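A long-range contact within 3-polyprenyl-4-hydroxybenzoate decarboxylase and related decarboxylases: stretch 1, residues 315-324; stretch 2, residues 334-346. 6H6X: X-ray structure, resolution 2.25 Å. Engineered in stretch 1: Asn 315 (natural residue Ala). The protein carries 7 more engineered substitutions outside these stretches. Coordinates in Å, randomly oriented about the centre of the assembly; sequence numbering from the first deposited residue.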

ATOM      1  N   ASN B 315     -24.287 -17.058   3.090  1.00 55.40           N
ATOM      2  CA  ASN B 315     -23.625 -18.322   3.283  1.00 53.75           C
ATOM      3  C   ASN B 315     -22.713 -18.316   4.491  1.00 46.04           C
ATOM      4  O   ASN B 315     -22.340 -19.373   4.944  1.00 53.34           O
ATOM      5  CB  ASN B 315     -22.825 -18.714   2.042  1.00 60.25           C
ATOM      6  CG  ASN B 315     -23.691 -19.013   0.842  1.00 64.82           C
ATOM      7  OD1 ASN B 315     -24.320 -20.055   0.755  1.00 72.17           O
ATOM      8  ND2 ASN B 315     -23.681 -18.110  -0.124  1.00 76.07           N
ATOM      9  N   VAL B 316     -22.321 -17.146   4.994  1.00 42.86           N
ATOM     10  CA  VAL B 316     -21.311 -17.050   6.032  1.00 43.17           C
ATOM     11  C   VAL B 316     -21.732 -15.951   6.996  1.00 49.94           C
ATOM     12  O   VAL B 316     -21.250 -14.797   6.913  1.00 48.19           O
ATOM     13  CB  VAL B 316     -19.897 -16.787   5.463  1.00 50.41           C
ATOM     14  CG1 VAL B 316     -18.857 -16.753   6.578  1.00 44.53           C
ATOM     15  CG2 VAL B 316     -19.522 -17.836   4.424  1.00 56.78           C
ATOM     16  N   PRO B 317     -22.641 -16.300   7.933  1.00 51.82           N
ATOM     17  CA  PRO B 317     -23.228 -15.257   8.793  1.00 52.51           C
ATOM     18  C   PRO B 317     -22.215 -14.580   9.707  1.00 50.58           C
ATOM     19  O   PRO B 317     -22.451 -13.482  10.184  1.00 50.38           O
ATOM     20  CB  PRO B 317     -24.294 -16.026   9.618  1.00 59.26           C
ATOM     21  CG  PRO B 317     -23.990 -17.491   9.432  1.00 56.03           C
ATOM     22  CD  PRO B 317     -23.330 -17.599   8.087  1.00 52.21           C
ATOM     23  N   THR B 318     -21.070 -15.226   9.914  1.00 59.27           N
ATOM     24  CA  THR B 318     -19.943 -14.660  10.666  1.00 60.25           C
ATOM     25  C   THR B 318     -19.112 -13.545   9.920  1.00 58.11           C
ATOM     26  O   THR B 318     -18.196 -12.959  10.481  1.00 47.07           O
ATOM     27  CB  THR B 318     -19.006 -15.815  11.061  1.00 64.50           C
ATOM     28  OG1 THR B 318     -18.677 -16.598   9.896  1.00 68.44           O
ATOM     29  CG2 THR B 318     -19.689 -16.735  12.069  1.00 69.37           C
ATOM     30  N   VAL B 319     -19.416 -13.262   8.660  1.00 52.44           N
ATOM     31  CA  VAL B 319     -18.769 -12.147   7.923  1.00 51.70           C
ATOM     32  C   VAL B 319     -18.917 -10.811   8.636  1.00 47.67           C
ATOM     33  O   VAL B 319     -19.991 -10.443   8.987  1.00 53.86           O
ATOM     34  CB  VAL B 319     -19.328 -12.053   6.481  1.00 52.77           C
ATOM     35  CG1 VAL B 319     -20.759 -11.510   6.482  1.00 54.93           C
ATOM     36  CG2 VAL B 319     -18.427 -11.204   5.604  1.00 53.25           C
ATOM     37  N   LYS B 320     -17.824 -10.103   8.879  1.00 49.92           N
ATOM     38  CA  LYS B 320     -17.867  -8.753   9.440  1.00 46.91           C
ATOM     39  C   LYS B 320     -17.845  -7.675   8.315  1.00 56.22           C
ATOM     40  O   LYS B 320     -18.571  -6.677   8.402  1.00 56.96           O
ATOM     41  CB  LYS B 320     -16.691  -8.540  10.375  1.00 47.11           C
ATOM     42  N   ASN B 321     -16.979  -7.827   7.299  1.00 53.82           N
ATOM     43  CA  ASN B 321     -16.854  -6.798   6.254  1.00 47.70           C
ATOM     44  C   ASN B 321     -16.285  -7.341   4.946  1.00 47.02           C
ATOM     45  O   ASN B 321     -15.747  -8.461   4.899  1.00 41.72           O
ATOM     46  CB  ASN B 321     -15.987  -5.651   6.760  1.00 50.14           C
ATOM     47  CG  ASN B 321     -16.497  -4.254   6.291  1.00 56.40           C
ATOM     48  OD1 ASN B 321     -17.326  -4.080   5.334  1.00 43.45           O
ATOM     49  ND2 ASN B 321     -16.019  -3.256   6.997  1.00 57.77           N
ATOM     50  N   VAL B 322     -16.440  -6.557   3.886  1.00 40.74           N
ATOM     51  CA  VAL B 322     -15.895  -6.856   2.562  1.00 39.73           C
ATOM     52  C   VAL B 322     -15.327  -5.567   1.976  1.00 41.22           C
ATOM     53  O   VAL B 322     -15.765  -4.471   2.334  1.00 42.68           O
ATOM     54  CB  VAL B 322     -16.962  -7.457   1.659  1.00 41.81           C
ATOM     55  CG1 VAL B 322     -17.619  -8.670   2.334  1.00 43.54           C
ATOM     56  CG2 VAL B 322     -18.034  -6.446   1.291  1.00 42.90           C
ATOM     57  N   HIS B 323     -14.298  -5.715   1.154  1.00 37.97           N
ATOM     58  CA  HIS B 323     -13.656  -4.619   0.447  1.00 36.23           C
ATOM     59  C   HIS B 323     -13.198  -5.122  -0.953  1.00 37.75           C
ATOM     60  O   HIS B 323     -12.469  -6.128  -1.083  1.00 39.60           O
ATOM     61  CB  HIS B 323     -12.459  -4.155   1.238  1.00 31.07           C
ATOM     62  CG  HIS B 323     -11.720  -3.012   0.627  1.00 31.22           C
ATOM     63  ND1 HIS B 323     -10.354  -2.871   0.731  1.00 30.77           N
ATOM     64  CD2 HIS B 323     -12.156  -1.926  -0.052  1.00 32.95           C
ATOM     65  CE1 HIS B 323      -9.979  -1.750   0.138  1.00 34.96           C
ATOM     66  NE2 HIS B 323     -11.059  -1.150  -0.338  1.00 36.76           N
ATOM     67  N   LEU B 324     -13.636  -4.432  -1.984  1.00 33.40           N
ATOM     68  CA  LEU B 324     -13.051  -4.532  -3.315  1.00 31.96           C
ATOM     69  C   LEU B 324     -11.940  -3.517  -3.440  1.00 31.17           C
ATOM     70  O   LEU B 324     -12.198  -2.328  -3.448  1.00 35.62           O
ATOM     71  CB  LEU B 324     -14.115  -4.333  -4.387  1.00 32.39           C
ATOM     72  CG  LEU B 324     -15.176  -5.411  -4.392  1.00 36.47           C
ATOM     73  CD1 LEU B 324     -16.373  -5.038  -5.259  1.00 34.88           C
ATOM     74  CD2 LEU B 324     -14.586  -6.743  -4.860  1.00 35.86           C
ATOM     75  N   ALA B 334     -11.082  -9.070  -4.022  1.00 29.27           N
ATOM     76  CA  ALA B 334     -11.874  -8.959  -2.805  1.00 26.06           C
ATOM     77  C   ALA B 334     -11.121  -9.396  -1.545  1.00 31.20           C
ATOM     78  O   ALA B 334     -10.329 -10.352  -1.578  1.00 33.05           O
ATOM     79  CB  ALA B 334     -13.151  -9.698  -2.970  1.00 28.92           C
ATOM     80  N   VAL B 335     -11.245  -8.596  -0.482  1.00 28.36           N
ATOM     81  CA  VAL B 335     -10.777  -8.939   0.837  1.00 30.77           C
ATOM     82  C   VAL B 335     -12.007  -9.081   1.752  1.00 31.25           C
ATOM     83  O   VAL B 335     -12.893  -8.216   1.749  1.00 38.36           O
ATOM     84  CB  VAL B 335      -9.772  -7.920   1.404  1.00 31.09           C
ATOM     85  CG1 VAL B 335      -9.233  -8.361   2.746  1.00 31.09           C
ATOM     86  CG2 VAL B 335      -8.584  -7.740   0.481  1.00 31.79           C
ATOM     87  N   ILE B 336     -12.096 -10.198   2.495  1.00 30.13           N
ATOM     88  CA  ILE B 336     -13.273 -10.556   3.297  1.00 33.52           C
ATOM     89  C   ILE B 336     -12.797 -10.811   4.698  1.00 34.71           C
ATOM     90  O   ILE B 336     -11.896 -11.596   4.865  1.00 38.74           O
ATOM     91  CB  ILE B 336     -13.996 -11.794   2.742  1.00 35.13           C
ATOM     92  CG1 ILE B 336     -14.460 -11.498   1.331  1.00 36.17           C
ATOM     93  CG2 ILE B 336     -15.238 -12.153   3.572  1.00 34.38           C
ATOM     94  CD1 ILE B 336     -15.044 -12.658   0.633  1.00 37.89           C
ATOM     95  N   SER B 337     -13.333 -10.091   5.680  1.00 36.64           N
ATOM     96  CA  SER B 337     -13.053 -10.374   7.109  1.00 40.34           C
ATOM     97  C   SER B 337     -14.196 -11.200   7.691  1.00 40.35           C
ATOM     98  O   SER B 337     -15.354 -10.932   7.428  1.00 38.65           O
ATOM     99  CB  SER B 337     -12.875  -9.090   7.930  1.00 37.88           C
ATOM    100  OG  SER B 337     -14.062  -8.395   7.905  1.00 46.82           O
ATOM    101  N   ILE B 338     -13.857 -12.259   8.408  1.00 43.18           N
ATOM    102  CA  ILE B 338     -14.840 -13.063   9.130  1.00 43.22           C
ATOM    103  C   ILE B 338     -14.459 -13.208  10.592  1.00 42.18           C
ATOM    104  O   ILE B 338     -13.301 -13.116  10.952  1.00 40.60           O
ATOM    105  CB  ILE B 338     -14.990 -14.453   8.521  1.00 45.40           C
ATOM    106  CG1 ILE B 338     -13.683 -15.253   8.534  1.00 46.34           C
ATOM    107  CG2 ILE B 338     -15.579 -14.375   7.119  1.00 46.19           C
ATOM    108  CD1 ILE B 338     -13.914 -16.647   7.956  1.00 44.47           C
ATOM    109  N   GLU B 339     -15.451 -13.381  11.449  1.00 47.68           N
ATOM    110  CA  GLU B 339     -15.211 -13.746  12.852  1.00 51.03           C
ATOM    111  C   GLU B 339     -15.369 -15.236  12.825  1.00 51.33           C
ATOM    112  O   GLU B 339     -16.474 -15.748  12.921  1.00 61.14           O
ATOM    113  CB  GLU B 339     -16.201 -13.058  13.799  1.00 58.11           C
ATOM    114  CG  GLU B 339     -15.996 -13.381  15.278  1.00 73.09           C
ATOM    115  CD  GLU B 339     -17.097 -12.744  16.162  1.00 77.77           C
ATOM    116  OE1 GLU B 339     -18.269 -13.149  15.998  1.00 75.07           O
ATOM    117  OE2 GLU B 339     -16.826 -11.836  17.004  1.00 79.29           O
ATOM    118  N   LYS B 340     -14.269 -15.945  12.637  1.00 47.35           N
ATOM    119  CA  LYS B 340     -14.367 -17.372  12.320  1.00 52.34           C
ATOM    120  C   LYS B 340     -14.765 -18.213  13.566  1.00 56.22           C
ATOM    121  O   LYS B 340     -14.166 -18.029  14.612  1.00 57.62           O
ATOM    122  CB  LYS B 340     -13.057 -17.878  11.701  1.00 49.58           C
ATOM    123  CG  LYS B 340     -13.072 -19.365  11.401  1.00 50.41           C
ATOM    124  CD  LYS B 340     -12.023 -19.794  10.391  1.00 56.82           C
ATOM    125  CE  LYS B 340     -10.629 -19.631  10.939  1.00 52.10           C
ATOM    126  NZ  LYS B 340      -9.739 -20.657  10.353  1.00 48.83           N
ATOM    127  N   LYS B 341     -15.752 -19.108  13.421  1.00 60.25           N
ATOM    128  CA  LYS B 341     -16.180 -20.073  14.480  1.00 68.54           C
ATOM    129  C   LYS B 341     -15.797 -21.508  14.114  1.00 68.73           C
ATOM    130  O   LYS B 341     -15.395 -22.252  14.987  1.00 80.74           O
ATOM    131  CB  LYS B 341     -17.694 -20.096  14.705  1.00 68.05           C
ATOM    132  CG  LYS B 341     -18.403 -18.757  14.805  1.00 72.93           C
ATOM    133  CD  LYS B 341     -18.400 -18.153  16.178  1.00 77.94           C
ATOM    134  CE  LYS B 341     -19.694 -17.354  16.386  1.00 87.96           C
ATOM    135  NZ  LYS B 341     -19.688 -16.588  17.662  1.00 91.03           N
ATOM    136  N   HIS B 342     -15.966 -21.905  12.853  1.00 67.09           N
ATOM    137  CA  HIS B 342     -15.677 -23.277  12.409  1.00 74.27           C
ATOM    138  C   HIS B 342     -14.695 -23.233  11.263  1.00 71.87           C
ATOM    139  O   HIS B 342     -14.778 -22.346  10.420  1.00 69.46           O
ATOM    140  CB  HIS B 342     -16.968 -24.002  11.994  1.00 73.79           C
ATOM    141  CG  HIS B 342     -18.062 -23.924  13.034  1.00 94.98           C
ATOM    142  ND1 HIS B 342     -19.105 -23.017  12.966  1.00 97.12           N
ATOM    143  CD2 HIS B 342     -18.255 -24.626  14.179  1.00 92.22           C
ATOM    144  CE1 HIS B 342     -19.896 -23.173  14.014  1.00 92.24           C
ATOM    145  NE2 HIS B 342     -19.405 -24.144  14.763  1.00 96.23           N
ATOM    146  N   GLU B 343     -13.772 -24.187  11.204  1.00 72.84           N
ATOM    147  CA  GLU B 343     -12.912 -24.282  10.032  1.00 79.05           C
ATOM    148  C   GLU B 343     -13.896 -24.583   8.916  1.00 76.77           C
ATOM    149  O   GLU B 343     -14.985 -25.129   9.179  1.00 83.95           O
ATOM    150  CB  GLU B 343     -11.841 -25.369  10.149  1.00 85.62           C
ATOM    151  CG  GLU B 343     -10.587 -25.064   9.313  1.00 93.00           C
ATOM    152  CD  GLU B 343      -9.498 -24.237  10.045  1.00 95.95           C
ATOM    153  OE1 GLU B 343      -8.328 -24.304   9.596  1.00 90.30           O
ATOM    154  OE2 GLU B 343      -9.771 -23.506  11.041  1.00 77.48           O
ATOM    155  N   GLY B 344     -13.558 -24.181   7.694  1.00 66.22           N
ATOM    156  CA  GLY B 344     -14.501 -24.304   6.572  1.00 56.62           C
ATOM    157  C   GLY B 344     -15.204 -22.992   6.169  1.00 49.00           C
ATOM    158  O   GLY B 344     -15.724 -22.886   5.047  1.00 43.95           O
ATOM    159  N   GLU B 345     -15.240 -22.016   7.072  1.00 46.13           N
ATOM    160  CA  GLU B 345     -15.825 -20.726   6.769  1.00 53.30           C
ATOM    161  C   GLU B 345     -15.077 -19.943   5.671  1.00 49.30           C
ATOM    162  O   GLU B 345     -15.716 -19.290   4.879  1.00 44.48           O
ATOM    163  CB  GLU B 345     -15.987 -19.895   8.031  1.00 54.28           C
ATOM    164  CG  GLU B 345     -17.107 -20.424   8.915  1.00 59.45           C
ATOM    165  CD  GLU B 345     -17.302 -19.629  10.203  1.00 71.33           C
ATOM    166  OE1 GLU B 345     -16.862 -18.470  10.300  1.00 72.35           O
ATOM    167  OE2 GLU B 345     -17.898 -20.181  11.152  1.00 87.96           O
ATOM    168  N   ALA B 346     -13.752 -20.087   5.596  1.00 48.88           N
ATOM    169  CA  ALA B 346     -12.964 -19.386   4.608  1.00 45.27           C
ATOM    170  C   ALA B 346     -13.369 -19.821   3.216  1.00 42.74           C
ATOM    171  O   ALA B 346     -13.703 -18.953   2.393  1.00 42.91           O
ATOM    172  CB  ALA B 346     -11.474 -19.590   4.844  1.00 45.41           C
TER

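Two antiparallel strands, 319-324 and 334-338, meet here, and backbone groups do most of the polar pairing. Next to the end pair Leu 324 and Ala 334, His 323 and Val 335 bond both ways: His 323 N donates to Val 335 O at 2.9 Å, and Val 335 N donates to His 323 O at 2.8 Å. Two residues back, Ser 337 N donates to Asn 321 O at 3.0 Å, but Ser 337 O is taken by Lys 320 N, also at 3.0 Å, instead of by Asn 321 N. That exchange marks a beta bulge, where the register slips by one between Val 319 and Asn 321. The bulge leaves Asn 321 N facing a side chain: Ser 337 OG lies 3.0 Å from it, while the same hydroxyl makes a weak hydrogen bond to Asn 321 O at 3.4 Å.

Beyond the strands the pairing continues for one more rung, with Glu 339 N donating almost straight to Thr 318 O at 2.9 Å. Thr 318 also spends its side chain, its OG1 donating to Glu 345 OE1 at 2.6 Å. The Glu 345 carboxylate gathers further donors from its own stretch: His 342 N reaches OE2 of Glu 345 at 3.1 Å, and Lys 341 N adds weak bonds to both oxygens. One acid at the start of a helix thus ties the loop before it to the turn from Val 316 to Val 319, which is itself closed by Val 319 N to Val 316 O at 3.0 Å.

The apolar contacts use the face carrying Val 319, Val 322, Leu 324, Ala 334, Ile 336 and Ile 338. Val 319 CG2 meets Ile 336 CG2 at 3.9 Å, and the end of the Leu 324 side chain comes nearer the other strand, its CD2 3.8 Å from Ala 334 CB. Val 316, outside the strand, extends this packing, its CG1 lying 4.1 Å from Ile 338 CG2.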